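Local structure of CysQ, sulfite synthesis pathway protein (Bacteroides thetaiotaomicron VPI-5482, 3B8B) at residues S40-P45 with G118-N123. The protein probably hydrolyses adenosine 3',5'-bisphosphate to AMP and phosphate with magnesium as cofactor, as a member of the inositol monophosphatase superfamily. Residues are numbered along the deposited sequence; the frame is centred on the assembly and turned at random. Where two conformers were deposited one is given.
Sequences SIYEDP and GEFTVN
A T-shaped aromatic pair, Tyr42 with Phe120, joins the C-terminal end of helix 20-43 to the loop that leads into strand 121-128 in this inositol monophosphatase fold. The edge of Phe120 points at one face of the Tyr42 ring. The centroids lie 4.9 Å apart and the planes are turned by 64°. Phe120 CE2 makes the closest approach, 3.5 Å from Tyr42 CE1, above the rim of the tyrosine ring and not its middle. Phe120 CZ sits beside it, 3.8 Å from Tyr42 CD1. The Tyr42 ring reaches across because its CG is anti to the backbone N (chi1 -171°). Its far end meets the backbone of the loop, where Tyr42 OH lies 3.4 Å from Gly118 CA. Gly118 has a positive phi of 90°, which favours glycine. Replacing Tyr42 with an alanine would probably leave the Phe120 edge without its aromatic face and open a gap beside Gly118. All three touching residues are buried. Phe113 meets both rings, edge-to-face in the case of Phe120, and Arg116 makes a cation-pi contact with Tyr42 and a hydrogen bond to its backbone O. Phe120 also packs near Leu107, a predicted substrate-binding residue, so the Phe120 side of the pair lies close to the probable active site. Ile38, earlier in helix 20-43, touches Phe120 and Val122, while Val141, in the loop after strand 131-139, touches both Tyr42 and Phe120.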
ATOM      1  N   SER A  40       1.565  -4.145 -18.762  1.00 23.95           N
ATOM      2  CA  SER A  40       1.905  -4.693 -20.071  0.50 24.24           C
ATOM      3  C   SER A  40       1.540  -6.176 -20.145  1.00 24.80           C
ATOM      4  O   SER A  40       0.970  -6.603 -21.143  1.00 26.22           O
ATOM      5  CB  SER A  40       3.367  -4.469 -20.418  0.50 24.70           C
ATOM      6  OG  SER A  40       3.644  -4.961 -21.721  0.50 24.49           O
ATOM      7  N   ILE A  41       1.803  -6.930 -19.070  1.00 23.17           N
ATOM      8  CA  ILE A  41       1.432  -8.339 -18.972  1.00 22.59           C
ATOM      9  C   ILE A  41      -0.098  -8.495 -18.800  1.00 21.54           C
ATOM     10  O   ILE A  41      -0.725  -9.319 -19.473  1.00 21.34           O
ATOM     11  CB  ILE A  41       2.210  -9.018 -17.829  1.00 22.39           C
ATOM     12  CG1 ILE A  41       3.705  -9.125 -18.199  1.00 25.01           C
ATOM     13  CG2 ILE A  41       1.674 -10.410 -17.501  1.00 22.44           C
ATOM     14  CD1 ILE A  41       4.525  -9.380 -16.991  1.00 24.89           C
ATOM     15  N   TYR A  42      -0.683  -7.671 -17.929  1.00 20.50           N
ATOM     16  CA  TYR A  42      -2.118  -7.784 -17.646  1.00 20.93           C
ATOM     17  C   TYR A  42      -2.957  -7.566 -18.899  1.00 21.06           C
ATOM     18  O   TYR A  42      -3.991  -8.232 -19.100  1.00 20.95           O
ATOM     19  CB  TYR A  42      -2.502  -6.787 -16.567  1.00 19.58           C
ATOM     20  CG  TYR A  42      -3.905  -6.912 -15.990  1.00 18.95           C
ATOM     21  CD1 TYR A  42      -4.234  -7.917 -15.076  1.00 17.69           C
ATOM     22  CD2 TYR A  42      -4.877  -5.957 -16.282  1.00 20.94           C
ATOM     23  CE1 TYR A  42      -5.498  -7.990 -14.512  1.00 16.93           C
ATOM     24  CE2 TYR A  42      -6.137  -6.033 -15.723  1.00 19.05           C
ATOM     25  CZ  TYR A  42      -6.453  -7.053 -14.855  1.00 18.16           C
ATOM     26  OH  TYR A  42      -7.705  -7.100 -14.253  1.00 16.98           O
ATOM     27  N   GLU A  43      -2.536  -6.617 -19.728  1.00 22.02           N
ATOM     28  CA  GLU A  43      -3.291  -6.222 -20.916  1.00 24.65           C
ATOM     29  C   GLU A  43      -2.947  -7.046 -22.155  1.00 25.58           C
ATOM     30  O   GLU A  43      -3.613  -6.920 -23.177  1.00 26.86           O
ATOM     31  CB  GLU A  43      -3.021  -4.757 -21.272  1.00 24.94           C
ATOM     32  CG  GLU A  43      -3.448  -3.738 -20.264  1.00 27.50           C
ATOM     33  CD  GLU A  43      -3.344  -2.323 -20.818  1.00 29.52           C
ATOM     34  OE1 GLU A  43      -4.263  -1.894 -21.527  1.00 35.25           O
ATOM     35  OE2 GLU A  43      -2.323  -1.656 -20.575  1.00 37.98           O
ATOM     36  N   ASP A  44      -1.896  -7.851 -22.092  1.00 26.27           N
ATOM     37  CA  ASP A  44      -1.440  -8.547 -23.304  1.00 27.82           C
ATOM     38  C   ASP A  44      -2.431  -9.653 -23.612  1.00 28.46           C
ATOM     39  O   ASP A  44      -2.671 -10.523 -22.765  1.00 28.57           O
ATOM     40  CB  ASP A  44      -0.043  -9.117 -23.104  1.00 27.39           C
ATOM     41  CG  ASP A  44       0.619  -9.547 -24.413  1.00 28.17           C
ATOM     42  OD1 ASP A  44      -0.090  -9.877 -25.377  1.00 27.87           O
ATOM     43  OD2 ASP A  44       1.862  -9.549 -24.460  1.00 31.17           O
ATOM     44  N   PRO A  45      -3.021  -9.621 -24.823  1.00 30.57           N
ATOM     45  CA  PRO A  45      -3.962 -10.672 -25.211  1.00 31.79           C
ATOM     46  C   PRO A  45      -3.288 -12.047 -25.289  1.00 33.00           C
ATOM     47  O   PRO A  45      -3.961 -13.063 -25.137  1.00 33.83           O
ATOM     48  CB  PRO A  45      -4.443 -10.222 -26.594  1.00 31.76           C
ATOM     49  CG  PRO A  45      -3.336  -9.360 -27.118  1.00 32.22           C
ATOM     50  CD  PRO A  45      -2.839  -8.628 -25.899  1.00 30.35           C
ATOM     51  N   GLY A 118      -8.850  -6.576 -11.075  1.00 18.00           N
ATOM     52  CA  GLY A 118      -8.225  -5.312 -11.404  1.00 18.11           C
ATOM     53  C   GLY A 118      -7.721  -4.423 -10.280  1.00 19.20           C
ATOM     54  O   GLY A 118      -7.159  -3.359 -10.584  1.00 21.13           O
ATOM     55  N   GLU A 119      -7.933  -4.806  -9.017  1.00 18.85           N
ATOM     56  CA  GLU A 119      -7.577  -3.934  -7.871  1.00 19.16           C
ATOM     57  C   GLU A 119      -6.351  -4.438  -7.102  1.00 19.02           C
ATOM     58  O   GLU A 119      -6.341  -4.558  -5.879  1.00 21.83           O
ATOM     59  CB  GLU A 119      -8.792  -3.680  -6.983  1.00 19.77           C
ATOM     60  CG  GLU A 119      -9.878  -2.910  -7.761  1.00 19.91           C
ATOM     61  CD  GLU A 119     -11.148  -2.621  -6.966  1.00 19.72           C
ATOM     62  OE1 GLU A 119     -11.191  -2.933  -5.756  1.00 20.86           O
ATOM     63  OE2 GLU A 119     -12.126  -2.047  -7.562  1.00 21.05           O
ATOM     64  N   PHE A 120      -5.336  -4.775  -7.883  1.00 18.72           N
ATOM     65  CA  PHE A 120      -3.996  -5.088  -7.354  1.00 18.58           C
ATOM     66  C   PHE A 120      -3.166  -3.794  -7.322  1.00 19.08           C
ATOM     67  O   PHE A 120      -3.505  -2.801  -7.975  1.00 19.07           O
ATOM     68  CB  PHE A 120      -3.325  -6.174  -8.184  1.00 19.06           C
ATOM     69  CG  PHE A 120      -3.317  -5.889  -9.675  1.00 18.47           C
ATOM     70  CD1 PHE A 120      -2.325  -5.111 -10.264  1.00 20.40           C
ATOM     71  CD2 PHE A 120      -4.343  -6.388 -10.480  1.00 20.70           C
ATOM     72  CE1 PHE A 120      -2.339  -4.852 -11.625  1.00 21.57           C
ATOM     73  CE2 PHE A 120      -4.347  -6.136 -11.833  1.00 20.45           C
ATOM     74  CZ  PHE A 120      -3.386  -5.349 -12.401  1.00 20.59           C
ATOM     75  N   THR A 121      -2.074  -3.819  -6.548  1.00 18.99           N
ATOM     76  CA  THR A 121      -1.317  -2.612  -6.264  1.00 19.39           C
ATOM     77  C   THR A 121       0.190  -2.890  -6.207  1.00 18.99           C
ATOM     78  O   THR A 121       0.637  -4.019  -5.959  1.00 18.96           O
ATOM     79  CB  THR A 121      -1.694  -2.033  -4.879  1.00 20.16           C
ATOM     80  OG1 THR A 121      -1.431  -3.029  -3.873  1.00 20.98           O
ATOM     81  CG2 THR A 121      -3.179  -1.604  -4.809  1.00 19.93           C
ATOM     82  N   VAL A 122       0.948  -1.825  -6.421  1.00 17.75           N
ATOM     83  CA  VAL A 122       2.377  -1.771  -6.117  1.00 17.72           C
ATOM     84  C   VAL A 122       2.515  -1.005  -4.799  1.00 17.93           C
ATOM     85  O   VAL A 122       1.861   0.041  -4.625  1.00 18.18           O
ATOM     86  CB  VAL A 122       3.147  -1.026  -7.226  1.00 18.01           C
ATOM     87  CG1 VAL A 122       4.659  -1.061  -6.950  1.00 18.39           C
ATOM     88  CG2 VAL A 122       2.843  -1.614  -8.630  1.00 18.58           C
ATOM     89  N   ASN A 123       3.350  -1.514  -3.881  1.00 18.66           N
ATOM     90  CA  ASN A 123       3.479  -0.962  -2.525  1.00 18.48           C
ATOM     91  C   ASN A 123       4.951  -0.727  -2.176  1.00 18.24           C
ATOM     92  O   ASN A 123       5.743  -1.677  -2.185  1.00 18.96           O
ATOM     93  CB  ASN A 123       2.860  -1.879  -1.459  1.00 18.67           C
ATOM     94  CG  ASN A 123       1.391  -2.114  -1.704  1.00 19.39           C
ATOM     95  OD1 ASN A 123       0.562  -1.449  -1.113  1.00 20.23           O
ATOM     96  ND2 ASN A 123       1.081  -3.033  -2.639  1.00 20.95           N
TER